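Local coordinates for protein alpha-1,3-glucanase (Bacillus circulans, PDB 5ZRU) that hydrolyses alpha-1,3-glucan as a family GH87 glycoside hydrolase, this chain being the catalytic unit of a longer, probably carbohydrate-binding protein, at residues D24-G29 / S62-T67; T78-M83 / F135-V140; F356-S361 / N386-G391; A379-N384 / V439-H444. All coordinates share one frame; numbering follows the deposited sequence.

Contacts 1 and 2 belong to region D1 of the catalytic unit, contacts 3 and 4 to region D2, a parallel beta-helix. Contact 1 joins an edge strand to its sheet, and contact 2, about 17 Å away between centres, joins two strands of the D1 sheet that meets D2. Contacts 3 and 4 lie across the chain's centre, 32 to 49 Å from the first two between centres. Their centres are about 8 Å apart and they touch, with probable hydrogen bonds Gln-358 to Ser-383 and Ala-388 to Tyr-443. Asp-25 of contact 1 lies near Asp-22, and Arg-80 of contact 2 near Asp-169, ligands of one calcium ion. The Phe-440 side chain of contact 4 is about 6 Å from another.

Contact 1: D24-G29 / S62-T67; sequences DDAARG and SYAQWT
Ala-27 and Gln-65 bond each other twice. Ala-27 N donates to Gln-65 O at 2.8 Å, and Gln-65 N donates to Ala-27 O at 2.9 Å. Gly-29 and Tyr-63 form the next hydrogen-bonded pair of this antiparallel ladder, with Gly-29 N to Tyr-63 O at 3.1 Å and Tyr-63 N to Gly-29 O at 3.0 Å. Arg-28 and Ala-64 lie between them as a non-hydrogen-bonded pair. Past the Ala-26 end a water donates to Asp-25 O and accepts from Thr-67 N. The carboxylate of Asp-25 forms a salt bridge with Arg-69.

The packing rests on two aromatic faces. With CG between the backbone N and the carbonyl carbon (chi1 66°), the Tyr-63 ring is set over Gly-29, whose CA is 3.8 Å from the centroid of the Tyr-63 ring in a CH-pi contact. A CB on Gly-29 would clash with Tyr-63 OH. Arg-155 makes a cation-pi contact with the same ring. Ala-26 CB sits over the Trp-66 indole, 3.5 Å from Trp-66 CE2. Asp-25 CB meets the edge of that indole, 3.6 Å from Trp-66 CD1.

Backbone bonds therefore hold strand 27-29 at the edge of a five-stranded sheet, and small residues let the rings lie close. The bond from Trp-66 NE1 to Asp-22 O also ties this edge to a calcium-binding residue.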
loop_
_atom_site.group_PDB
_atom_site.type_symbol
_atom_site.label_atom_id
_atom_site.label_comp_id
_atom_site.label_asym_id
_atom_site.label_seq_id
_atom_site.Cartn_x
_atom_site.Cartn_y
_atom_site.Cartn_z
ATOM N N ASP A 24 -10.491 17.502 8.998
ATOM C CA ASP A 24 -11.485 18.557 9.137
ATOM C C ASP A 24 -12.583 18.214 10.137
ATOM O O ASP A 24 -13.316 19.119 10.549
ATOM C CB ASP A 24 -12.088 18.883 7.770
ATOM C CG ASP A 24 -11.056 19.459 6.803
ATOM O OD1 ASP A 24 -10.348 20.412 7.188
ATOM O OD2 ASP A 24 -10.949 18.955 5.666
ATOM N N ASP A 25 -12.712 16.944 10.535
ATOM C CA ASP A 25 -13.637 16.559 11.600
ATOM C C ASP A 25 -13.138 16.952 12.986
ATOM O O ASP A 25 -13.906 16.873 13.953
ATOM C CB ASP A 25 -13.883 15.045 11.583
ATOM C CG ASP A 25 -14.575 14.560 10.319
ATOM O OD1 ASP A 25 -15.436 15.286 9.783
ATOM O OD2 ASP A 25 -14.259 13.428 9.869
ATOM N N ALA A 26 -11.884 17.366 13.117
ATOM C CA ALA A 26 -11.289 17.577 14.426
ATOM C C ALA A 26 -11.418 19.024 14.870
ATOM O O ALA A 26 -11.268 19.953 14.071
ATOM C CB ALA A 26 -9.809 17.194 14.424
ATOM N N ALA A 27 -11.675 19.200 16.160
ATOM C CA ALA A 27 -11.412 20.469 16.816
ATOM C C ALA A 27 -9.927 20.566 17.150
ATOM O O ALA A 27 -9.314 19.587 17.592
ATOM C CB ALA A 27 -12.252 20.593 18.086
ATOM N N ARG A 28 -9.351 21.747 16.929
ATOM C CA ARG A 28 -7.940 22.019 17.180
ATOM C C ARG A 28 -7.793 22.984 18.348
ATOM O O ARG A 28 -8.556 23.945 18.462
ATOM C CB ARG A 28 -7.264 22.659 15.962
ATOM C CG ARG A 28 -7.461 21.961 14.654
ATOM C CD ARG A 28 -6.595 22.613 13.585
ATOM N NE ARG A 28 -7.089 23.918 13.145
ATOM C CZ ARG A 28 -8.090 24.086 12.283
ATOM N NH1 ARG A 28 -8.730 23.032 11.785
ATOM N NH2 ARG A 28 -8.463 25.308 11.923
ATOM N N GLY A 29 -6.785 22.769 19.185
ATOM C CA GLY A 29 -6.596 23.741 20.243
ATOM C C GLY A 29 -5.205 23.703 20.828
ATOM O O GLY A 29 -4.347 22.917 20.416
ATOM N N SER A 62 -0.844 21.380 22.524
ATOM C CA SER A 62 -1.518 21.346 21.234
ATOM C C SER A 62 -2.267 20.031 21.076
ATOM O O SER A 62 -1.745 18.964 21.409
ATOM C CB SER A 62 -0.503 21.495 20.095
ATOM O OG SER A 62 0.276 22.674 20.239
ATOM N N TYR A 63 -3.487 20.096 20.551
ATOM C CA TYR A 63 -4.264 18.872 20.442
ATOM C C TYR A 63 -5.184 18.911 19.232
ATOM O O TYR A 63 -5.546 19.978 18.725
ATOM C CB TYR A 63 -5.087 18.615 21.711
ATOM C CG TYR A 63 -6.180 19.637 21.960
ATOM C CD1 TYR A 63 -7.428 19.507 21.361
ATOM C CD2 TYR A 63 -5.967 20.711 22.811
ATOM C CE1 TYR A 63 -8.434 20.432 21.588
ATOM C CE2 TYR A 63 -6.969 21.637 23.056
ATOM C CZ TYR A 63 -8.199 21.492 22.441
ATOM O OH TYR A 63 -9.199 22.409 22.671
ATOM N N ALA A 64 -5.551 17.713 18.783
ATOM C CA ALA A 64 -6.668 17.473 17.879
ATOM C C ALA A 64 -7.656 16.557 18.589
ATOM O O ALA A 64 -7.260 15.576 19.227
ATOM C CB ALA A 64 -6.209 16.827 16.568
ATOM N N GLN A 65 -8.941 16.870 18.474
ATOM C CA GLN A 65 -9.960 16.165 19.234
ATOM C C GLN A 65 -11.147 15.865 18.332
ATOM O O GLN A 65 -11.578 16.719 17.554
ATOM C CB GLN A 65 -10.380 16.998 20.448
ATOM C CG GLN A 65 -11.479 16.422 21.309
ATOM C CD GLN A 65 -11.659 17.231 22.584
ATOM O OE1 GLN A 65 -10.683 17.569 23.257
ATOM N NE2 GLN A 65 -12.908 17.557 22.914
ATOM N N TRP A 66 -11.669 14.644 18.437
ATOM C CA TRP A 66 -12.822 14.208 17.670
ATOM C C TRP A 66 -13.928 13.752 18.610
ATOM O O TRP A 66 -13.660 13.269 19.713
ATOM C CB TRP A 66 -12.470 13.045 16.738
ATOM C CG TRP A 66 -11.582 13.394 15.591
ATOM C CD1 TRP A 66 -11.976 13.756 14.340
ATOM C CD2 TRP A 66 -10.155 13.369 15.573
ATOM N NE1 TRP A 66 -10.881 13.978 13.542
ATOM C CE2 TRP A 66 -9.750 13.739 14.273
ATOM C CE3 TRP A 66 -9.177 13.080 16.529
ATOM C CZ2 TRP A 66 -8.412 13.834 13.909
ATOM C CZ3 TRP A 66 -7.846 13.183 16.165
ATOM C CH2 TRP A 66 -7.478 13.556 14.869
ATOM N N THR A 67 -15.170 13.888 18.160
ATOM C CA THR A 67 -16.322 13.343 18.866
ATOM C C THR A 67 -16.877 12.161 18.085
ATOM O O THR A 67 -17.183 12.289 16.896
ATOM C CB THR A 67 -17.411 14.400 19.065
ATOM O OG1 THR A 67 -16.854 15.519 19.750
ATOM C CG2 THR A 67 -18.555 13.837 19.905
HETATM O O HOH W 1 -15.386 14.553 15.154
#

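Contact 2: T78-M83 / F135-V140; sequences TMRFTM and FRFDEV
Arg-80 and Glu-139 face each other as a non-hydrogen-bonded pair of antiparallel strands. Arg-80 CB is 4.0 Å from Glu-139 CG. Arg-80 CG, anti to the backbone N (chi1 -172°), lies 3.6 Å from Asp-138 O. The chain runs extended from CG to NE. Arg-80 CD passes 4.0 Å from Glu-139 OE2. NE donates to a water in the guanidinium plane, and that water donates to Glu-139 OE2. Phe-137 CB sits over the centre of the guanidinium face, 3.4 Å from Arg-80 NH2, and only NH1 reaches over the ring. Guanidinium and ring planes are 14° apart. Thr-82 CB covers the opposite face of the ring, 3.9 Å from the centroid of the Phe-137 ring. At the tip, NH1 makes a salt bridge with Asp-169, a calcium ligand, and NH2 bonds to Asn-372.

Thr-82 OG1 donates to Arg-136 O at 2.8 Å, from above the carbonyl plane. Paired backbone bonds link Met-79 with Val-140 and Phe-81 with Asp-138. On the other face of the sheet, the Phe-81 ring lies beside Asp-138, and Phe-81 CE1 is 3.9 Å from Val-140 CG1.

Every touching residue is buried, but the charges have mates. Glu-139 makes salt bridges with Arg-371 and Arg-347 in region D2. The surrounding opposite charges probably keep Arg-80 and Glu-139 ionised. This face of the D1 strands is thus joined by charge, as well as by packing, to the beta-helix.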
loop_
_atom_site.group_PDB
_atom_site.type_symbol
_atom_site.label_atom_id
_atom_site.label_comp_id
_atom_site.label_asym_id
_atom_site.label_seq_id
_atom_site.Cartn_x
_atom_site.Cartn_y
_atom_site.Cartn_z
ATOM N N THR A 78 -6.415 3.365 15.099
ATOM C CA THR A 78 -5.228 3.537 14.272
ATOM C C THR A 78 -5.044 5.027 14.035
ATOM O O THR A 78 -6.022 5.755 13.850
ATOM C CB THR A 78 -5.358 2.801 12.932
ATOM O OG1 THR A 78 -5.693 1.433 13.178
ATOM C CG2 THR A 78 -4.047 2.856 12.160
ATOM N N MET A 79 -3.800 5.492 14.092
ATOM C CA MET A 79 -3.504 6.907 13.888
ATOM C C MET A 79 -2.455 7.041 12.797
ATOM O O MET A 79 -1.410 6.387 12.860
ATOM C CB MET A 79 -3.004 7.574 15.177
ATOM C CG MET A 79 -2.609 9.058 14.968
ATOM S SD MET A 79 -2.134 9.882 16.510
ATOM C CE MET A 79 -0.635 8.986 16.907
ATOM N N ARG A 80 -2.730 7.885 11.803
ATOM C CA ARG A 80 -1.727 8.267 10.816
ATOM C C ARG A 80 -1.132 9.601 11.244
ATOM O O ARG A 80 -1.868 10.578 11.448
ATOM C CB ARG A 80 -2.318 8.345 9.410
ATOM C CG ARG A 80 -1.257 8.554 8.323
ATOM C CD ARG A 80 -1.843 8.321 6.945
ATOM N NE ARG A 80 -0.813 8.320 5.908
ATOM C CZ ARG A 80 -0.511 9.367 5.149
ATOM N NH1 ARG A 80 -1.157 10.522 5.299
ATOM N NH2 ARG A 80 0.438 9.255 4.224
ATOM N N PHE A 81 0.192 9.636 11.388
ATOM C CA PHE A 81 0.879 10.746 12.039
ATOM C C PHE A 81 2.190 11.022 11.314
ATOM O O PHE A 81 2.664 10.208 10.513
ATOM C CB PHE A 81 1.180 10.429 13.518
ATOM C CG PHE A 81 2.299 9.435 13.683
ATOM C CD1 PHE A 81 2.053 8.080 13.533
ATOM C CD2 PHE A 81 3.601 9.857 13.911
ATOM C CE1 PHE A 81 3.083 7.149 13.636
ATOM C CE2 PHE A 81 4.638 8.948 14.006
ATOM C CZ PHE A 81 4.379 7.580 13.874
ATOM N N THR A 82 2.807 12.163 11.643
ATOM C CA THR A 82 4.172 12.456 11.213
ATOM C C THR A 82 4.952 13.027 12.392
ATOM O O THR A 82 4.381 13.662 13.285
ATOM C CB THR A 82 4.212 13.450 10.023
ATOM O OG1 THR A 82 5.577 13.748 9.687
ATOM C CG2 THR A 82 3.510 14.760 10.389
ATOM N N MET A 83 6.258 12.780 12.397
ATOM C CA MET A 83 7.173 13.387 13.356
ATOM C C MET A 83 8.541 13.484 12.687
ATOM O O MET A 83 8.793 12.810 11.689
ATOM C CB MET A 83 7.249 12.576 14.662
ATOM C CG MET A 83 7.929 11.217 14.518
ATOM S SD MET A 83 7.822 10.248 16.035
ATOM C CE MET A 83 9.091 10.965 17.073
ATOM N N PHE A 135 7.734 9.634 2.292
ATOM C CA PHE A 135 7.426 8.733 3.414
ATOM C C PHE A 135 7.436 9.515 4.732
ATOM O O PHE A 135 7.975 9.061 5.741
ATOM C CB PHE A 135 8.419 7.555 3.459
ATOM C CG PHE A 135 7.962 6.348 4.281
ATOM C CD1 PHE A 135 6.746 6.332 4.954
ATOM C CD2 PHE A 135 8.779 5.227 4.366
ATOM C CE1 PHE A 135 6.356 5.205 5.706
ATOM C CE2 PHE A 135 8.397 4.101 5.102
ATOM C CZ PHE A 135 7.184 4.094 5.780
ATOM N N ARG A 136 6.848 10.715 4.728
ATOM C CA ARG A 136 6.865 11.521 5.944
ATOM C C ARG A 136 5.811 11.091 6.959
ATOM O O ARG A 136 5.919 11.465 8.134
ATOM C CB ARG A 136 6.708 13.003 5.584
ATOM C CG ARG A 136 7.992 13.580 4.964
ATOM C CD ARG A 136 7.775 14.965 4.350
ATOM N NE ARG A 136 7.128 14.839 3.048
ATOM C CZ ARG A 136 7.216 15.738 2.072
ATOM N NH1 ARG A 136 7.919 16.856 2.246
ATOM N NH2 ARG A 136 6.615 15.506 0.918
ATOM N N PHE A 137 4.806 10.311 6.549
ATOM C CA PHE A 137 3.774 9.849 7.464
ATOM C C PHE A 137 3.930 8.356 7.745
ATOM O O PHE A 137 4.533 7.605 6.972
ATOM C CB PHE A 137 2.370 10.158 6.916
ATOM C CG PHE A 137 1.968 11.607 7.058
ATOM C CD1 PHE A 137 2.380 12.554 6.124
ATOM C CD2 PHE A 137 1.192 12.021 8.135
ATOM C CE1 PHE A 137 2.020 13.900 6.258
ATOM C CE2 PHE A 137 0.826 13.367 8.289
ATOM C CZ PHE A 137 1.234 14.307 7.350
ATOM N N ASP A 138 3.388 7.941 8.888
ATOM C CA ASP A 138 3.433 6.555 9.336
ATOM C C ASP A 138 2.175 6.305 10.158
ATOM O O ASP A 138 1.374 7.215 10.378
ATOM C CB ASP A 138 4.709 6.278 10.153
ATOM C CG ASP A 138 5.088 4.792 10.183
ATOM O OD1 ASP A 138 4.366 3.958 9.601
ATOM O OD2 ASP A 138 6.121 4.456 10.796
ATOM N N GLU A 139 2.006 5.072 10.637
ATOM C CA GLU A 139 0.840 4.737 11.445
ATOM C C GLU A 139 1.262 3.989 12.698
ATOM O O GLU A 139 2.328 3.365 12.742
ATOM C CB GLU A 139 -0.176 3.893 10.652
ATOM C CG GLU A 139 -0.804 4.667 9.510
ATOM C CD GLU A 139 -1.876 3.886 8.784
ATOM O OE1 GLU A 139 -2.196 2.754 9.193
ATOM O OE2 GLU A 139 -2.380 4.407 7.785
ATOM N N VAL A 140 0.424 4.100 13.731
ATOM C CA VAL A 140 0.474 3.233 14.902
ATOM C C VAL A 140 -0.964 2.850 15.211
ATOM O O VAL A 140 -1.907 3.492 14.747
ATOM C CB VAL A 140 1.129 3.885 16.146
ATOM C CG1 VAL A 140 2.628 4.081 15.929
ATOM C CG2 VAL A 140 0.457 5.216 16.483
HETATM O O HOH W 2 -0.209 5.550 6.392
HETATM O O HOH W 3 7.099 10.253 10.396
#

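Contact 3: F356-S361 / N386-G391; sequences FAQGTS and NGAPAG
A type I' turn from Ala-357 to Thr-360 follows strand 354-357 of the beta-helix. Its Gly-359 packs against Pro-389 and Gly-391, in the loop that follows the neighbouring strand 378-381. Gly-359 CA is 3.0 Å from Pro-389 O, and Gly-391 CA is 3.4 Å from Thr-360 O. A CB on Gly-359 would clash with Pro-389 O, and one on Gly-391 with Thr-360 O. Ala-388 CB points toward segment 356-361 and meets Gln-358 O at 3.6 Å. Ala-388 CB also lies 3.8 Å from Gln-358 NE2. The amide of Gln-358 is bonded to Ser-383, Asp-327 O and Val-385 O, which holds it against the methyl.

Bonds within segment 356-361 brace the turn. Ala-357 O accepts from Thr-360 N and, at 2.7 Å, from Thr-360 OG1. Ser-361 OG donates to Gly-359 O at 2.8 Å, from above the carbonyl plane. A water donates to both Ser-361 OG and Ala-390 O and so bridges the two segments. Val-392 N also bonds to Ser-361 OG. An alanine in place of Ser-361 would probably leave Gly-359 O and Val-392 N without this partner and break the water bridge.

No direct hydrogen bond crosses between 356-361 and 386-391. Close packing at the glycines and the Ala-388 methyl, with one bridging water, lays the turn of one coil against the loop of the next, as in right-handed parallel beta-helices of the pectate lyase-like clan.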
loop_
_atom_site.group_PDB
_atom_site.type_symbol
_atom_site.label_atom_id
_atom_site.label_comp_id
_atom_site.label_asym_id
_atom_site.label_seq_id
_atom_site.Cartn_x
_atom_site.Cartn_y
_atom_site.Cartn_z
ATOM N N PHE A 356 2.932 -9.378 -7.769
ATOM C CA PHE A 356 2.779 -10.709 -8.366
ATOM C C PHE A 356 3.817 -10.843 -9.477
ATOM O O PHE A 356 3.604 -10.359 -10.589
ATOM C CB PHE A 356 1.373 -10.880 -8.934
ATOM C CG PHE A 356 0.288 -11.039 -7.892
ATOM C CD1 PHE A 356 0.595 -11.395 -6.585
ATOM C CD2 PHE A 356 -1.052 -10.843 -8.236
ATOM C CE1 PHE A 356 -0.424 -11.552 -5.627
ATOM C CE2 PHE A 356 -2.069 -11.008 -7.291
ATOM C CZ PHE A 356 -1.749 -11.368 -5.982
ATOM N N ALA A 357 4.936 -11.509 -9.197
ATOM C CA ALA A 357 6.059 -11.549 -10.134
ATOM C C ALA A 357 6.342 -12.986 -10.566
ATOM O O ALA A 357 5.710 -13.937 -10.101
ATOM C CB ALA A 357 7.307 -10.915 -9.509
ATOM N N GLN A 358 7.300 -13.138 -11.485
ATOM C CA GLN A 358 7.842 -14.465 -11.818
ATOM C C GLN A 358 6.752 -15.450 -12.236
ATOM O O GLN A 358 6.765 -16.622 -11.840
ATOM C CB GLN A 358 8.639 -15.030 -10.637
ATOM C CG GLN A 358 10.015 -14.414 -10.486
ATOM C CD GLN A 358 10.893 -14.770 -11.661
ATOM O OE1 GLN A 358 10.984 -14.018 -12.635
ATOM N NE2 GLN A 358 11.534 -15.932 -11.587
ATOM N N GLY A 359 5.794 -14.975 -13.027
ATOM C CA GLY A 359 4.769 -15.838 -13.565
ATOM C C GLY A 359 3.615 -16.150 -12.641
ATOM O O GLY A 359 2.786 -16.999 -12.986
ATOM N N THR A 360 3.554 -15.524 -11.469
ATOM C CA THR A 360 2.364 -15.603 -10.631
ATOM C C THR A 360 1.128 -15.361 -11.483
ATOM O O THR A 360 1.060 -14.376 -12.226
ATOM C CB THR A 360 2.442 -14.552 -9.518
ATOM O OG1 THR A 360 3.607 -14.781 -8.712
ATOM C CG2 THR A 360 1.189 -14.606 -8.658
ATOM N N SER A 361 0.150 -16.263 -11.377
ATOM C CA SER A 361 -0.998 -16.276 -12.277
ATOM C C SER A 361 -2.282 -16.562 -11.511
ATOM O O SER A 361 -2.271 -17.126 -10.411
ATOM C CB SER A 361 -0.831 -17.326 -13.392
ATOM O OG SER A 361 0.262 -17.000 -14.234
ATOM N N ASN A 386 15.054 -17.313 -14.618
ATOM C CA ASN A 386 15.093 -18.772 -14.523
ATOM C C ASN A 386 13.974 -19.432 -15.321
ATOM O O ASN A 386 13.534 -20.532 -14.990
ATOM C CB ASN A 386 15.048 -19.236 -13.062
ATOM C CG ASN A 386 16.226 -18.737 -12.264
ATOM O OD1 ASN A 386 17.325 -18.579 -12.798
ATOM N ND2 ASN A 386 16.008 -18.474 -10.981
ATOM N N GLY A 387 13.502 -18.782 -16.382
ATOM C CA GLY A 387 12.505 -19.412 -17.222
ATOM C C GLY A 387 11.093 -19.383 -16.682
ATOM O O GLY A 387 10.284 -20.245 -17.043
ATOM N N ALA A 388 10.769 -18.431 -15.820
ATOM C CA ALA A 388 9.398 -18.299 -15.356
ATOM C C ALA A 388 8.478 -18.020 -16.543
ATOM O O ALA A 388 8.865 -17.292 -17.466
ATOM C CB ALA A 388 9.285 -17.169 -14.331
ATOM N N PRO A 389 7.265 -18.568 -16.551
ATOM C CA PRO A 389 6.311 -18.243 -17.614
ATOM C C PRO A 389 5.740 -16.852 -17.410
ATOM O O PRO A 389 5.881 -16.241 -16.350
ATOM C CB PRO A 389 5.231 -19.309 -17.438
ATOM C CG PRO A 389 5.192 -19.491 -15.950
ATOM C CD PRO A 389 6.653 -19.438 -15.530
ATOM N N ALA A 390 5.057 -16.361 -18.436
ATOM C CA ALA A 390 4.382 -15.073 -18.316
ATOM C C ALA A 390 3.224 -15.158 -17.327
ATOM O O ALA A 390 2.380 -16.056 -17.419
ATOM C CB ALA A 390 3.877 -14.613 -19.681
ATOM N N GLY A 391 3.178 -14.214 -16.387
ATOM C CA GLY A 391 2.047 -14.149 -15.476
ATOM C C GLY A 391 0.783 -13.727 -16.209
ATOM O O GLY A 391 0.796 -12.806 -17.031
HETATM O O HOH W 4 1.555 -18.528 -16.334
#

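Contact 4: A379-N384 / V439-H444; sequences AVWTSN and VFPGYH. With SO4 (sulfate ion), chain D.
Three hydrogen bonds join Trp-381 and Thr-382 to the loop 439-444. Trp-381 NE1 donates to Pro-441 O at 2.9 Å, nearly straight (164°) and close to the indole plane. Tyr-443 N donates to Thr-382 O at 2.9 Å. With OG1 between the backbone N and the carbonyl carbon (chi1 49°), Thr-382 OG1 donates to Tyr-443 O at 2.8 Å, coming from above the carbonyl plane. Thr-382 is the centre of an inverse gamma turn. Within the loop, His-444 NE2 bonds to Phe-440 O.

Aromatic contacts add to these bonds. Phe-440 turns its edge toward the face of Trp-381, planes at 51°, with the Phe-440 ring centroid 5.5 Å from that of the five-membered ring of Trp-381. Phe-440 CB lies 3.6 Å from Trp-381 NE1. A leucine in place of Trp-381 would probably leave Pro-441 O without its donor and Phe-440 without the ring face it meets. Asn-384 CB packs 3.4 Å from CE2 of the Tyr-443 ring, and Thr-382 O lies at the edge of that ring.

A water and a sulfate also bind here. The water accepts from Asn-384 ND2 and donates to Tyr-443 OH, which is also bonded to Ala-388 O. His-444 N donates to sulfate O4 at 2.9 Å, and Gln-446 N binds the same ion, which probably came from the crystallisation liquor.

Both carbonyls of Pro-441 and Tyr-443 are thus gripped by side-chain donors. The loop is fixed to segment 379-384 by polar pairs and aromatic packing, which join loops of the parallel beta-helix.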
loop_
_atom_site.group_PDB
_atom_site.type_symbol
_atom_site.label_atom_id
_atom_site.label_comp_id
_atom_site.label_asym_id
_atom_site.label_seq_id
_atom_site.Cartn_x
_atom_site.Cartn_y
_atom_site.Cartn_z
ATOM N N ALA A 379 1.026 -4.527 -7.942
ATOM C CA ALA A 379 1.699 -4.605 -9.231
ATOM C C ALA A 379 1.774 -6.041 -9.723
ATOM O O ALA A 379 1.915 -6.976 -8.930
ATOM C CB ALA A 379 3.121 -4.034 -9.151
ATOM N N VAL A 380 1.726 -6.200 -11.050
ATOM C CA VAL A 380 2.074 -7.452 -11.721
ATOM C C VAL A 380 3.319 -7.192 -12.564
ATOM O O VAL A 380 3.244 -6.558 -13.622
ATOM C CB VAL A 380 0.934 -7.989 -12.598
ATOM C CG1 VAL A 380 1.388 -9.284 -13.304
ATOM C CG2 VAL A 380 -0.292 -8.237 -11.768
ATOM N N TRP A 381 4.462 -7.683 -12.114
ATOM C CA TRP A 381 5.693 -7.616 -12.906
ATOM C C TRP A 381 5.936 -9.010 -13.480
ATOM O O TRP A 381 6.381 -9.918 -12.773
ATOM C CB TRP A 381 6.862 -7.135 -12.052
ATOM C CG TRP A 381 8.191 -7.182 -12.770
ATOM C CD1 TRP A 381 8.395 -7.229 -14.116
ATOM C CD2 TRP A 381 9.485 -7.209 -12.166
ATOM N NE1 TRP A 381 9.740 -7.283 -14.394
ATOM C CE2 TRP A 381 10.434 -7.268 -13.212
ATOM C CE3 TRP A 381 9.936 -7.183 -10.845
ATOM C CZ2 TRP A 381 11.805 -7.309 -12.975
ATOM C CZ3 TRP A 381 11.304 -7.215 -10.610
ATOM C CH2 TRP A 381 12.222 -7.277 -11.672
ATOM N N THR A 382 5.660 -9.179 -14.774
ATOM C CA THR A 382 5.820 -10.481 -15.425
ATOM C C THR A 382 7.285 -10.684 -15.829
ATOM O O THR A 382 7.655 -10.702 -17.006
ATOM C CB THR A 382 4.874 -10.604 -16.614
ATOM O OG1 THR A 382 4.979 -9.432 -17.424
ATOM C CG2 THR A 382 3.419 -10.742 -16.138
ATOM N N SER A 383 8.124 -10.844 -14.804
ATOM C CA SER A 383 9.530 -11.175 -14.985
ATOM C C SER A 383 9.686 -12.628 -15.433
ATOM O O SER A 383 8.768 -13.444 -15.318
ATOM C CB SER A 383 10.302 -10.939 -13.687
ATOM O OG SER A 383 9.754 -11.702 -12.621
ATOM N N ASN A 384 10.879 -12.950 -15.951
ATOM C CA ASN A 384 11.118 -14.276 -16.519
ATOM C C ASN A 384 12.462 -14.854 -16.076
ATOM O O ASN A 384 13.105 -15.594 -16.833
ATOM C CB ASN A 384 11.035 -14.248 -18.051
ATOM C CG ASN A 384 12.189 -13.487 -18.702
ATOM O OD1 ASN A 384 12.831 -12.648 -18.083
ATOM N ND2 ASN A 384 12.451 -13.792 -19.968
ATOM N N VAL A 439 8.851 -0.878 -19.320
ATOM C CA VAL A 439 10.239 -0.534 -19.003
ATOM C C VAL A 439 11.017 -1.657 -18.325
ATOM O O VAL A 439 12.250 -1.590 -18.268
ATOM C CB VAL A 439 10.266 0.748 -18.142
ATOM C CG1 VAL A 439 10.052 0.420 -16.678
ATOM C CG2 VAL A 439 11.572 1.510 -18.348
ATOM N N PHE A 440 10.359 -2.702 -17.840
ATOM C CA PHE A 440 11.050 -3.679 -17.010
ATOM C C PHE A 440 11.401 -4.937 -17.792
ATOM O O PHE A 440 10.800 -5.223 -18.832
ATOM C CB PHE A 440 10.181 -4.038 -15.797
ATOM C CG PHE A 440 9.968 -2.877 -14.870
ATOM C CD1 PHE A 440 11.057 -2.178 -14.363
ATOM C CD2 PHE A 440 8.688 -2.440 -14.556
ATOM C CE1 PHE A 440 10.875 -1.088 -13.519
ATOM C CE2 PHE A 440 8.499 -1.349 -13.715
ATOM C CZ PHE A 440 9.591 -0.669 -13.198
ATOM N N PRO A 441 12.391 -5.702 -17.315
ATOM C CA PRO A 441 12.713 -6.991 -17.939
ATOM C C PRO A 441 11.530 -7.943 -17.912
ATOM O O PRO A 441 10.610 -7.817 -17.099
ATOM C CB PRO A 441 13.861 -7.533 -17.075
ATOM C CG PRO A 441 14.484 -6.327 -16.476
ATOM C CD PRO A 441 13.361 -5.342 -16.261
ATOM N N GLY A 442 11.564 -8.907 -18.817
ATOM C CA GLY A 442 10.562 -9.958 -18.841
ATOM C C GLY A 442 9.554 -9.799 -19.962
ATOM O O GLY A 442 9.794 -9.143 -20.976
ATOM N N TYR A 443 8.391 -10.421 -19.764
ATOM C CA TYR A 443 7.330 -10.384 -20.763
ATOM C C TYR A 443 6.617 -9.045 -20.746
ATOM O O TYR A 443 6.390 -8.465 -19.678
ATOM C CB TYR A 443 6.301 -11.478 -20.506
ATOM C CG TYR A 443 6.887 -12.850 -20.384
ATOM C CD1 TYR A 443 7.060 -13.655 -21.503
ATOM C CD2 TYR A 443 7.260 -13.346 -19.146
ATOM C CE1 TYR A 443 7.588 -14.922 -21.386
ATOM C CE2 TYR A 443 7.784 -14.601 -19.015
ATOM C CZ TYR A 443 7.951 -15.386 -20.135
ATOM O OH TYR A 443 8.479 -16.642 -19.983
ATOM N N HIS A 444 6.244 -8.567 -21.935
ATOM C CA HIS A 444 5.379 -7.395 -22.046
ATOM C C HIS A 444 4.010 -7.825 -22.570
ATOM O O HIS A 444 3.466 -8.820 -22.075
ATOM C CB HIS A 444 6.074 -6.324 -22.891
ATOM C CG HIS A 444 7.313 -5.798 -22.234
ATOM N ND1 HIS A 444 8.451 -5.440 -22.928
ATOM C CD2 HIS A 444 7.598 -5.609 -20.923
ATOM C CE1 HIS A 444 9.375 -5.038 -22.072
ATOM N NE2 HIS A 444 8.881 -5.127 -20.849
HETATM S S SO4 D . 6.512 -9.718 -25.377
HETATM O O1 SO4 D . 7.187 -9.030 -26.483
HETATM O O2 SO4 D . 5.334 -8.955 -25.007
HETATM O O3 SO4 D . 6.116 -11.062 -25.797
HETATM O O4 SO4 D . 7.431 -9.805 -24.243
HETATM O O HOH W 5 11.255 -16.398 -21.266
#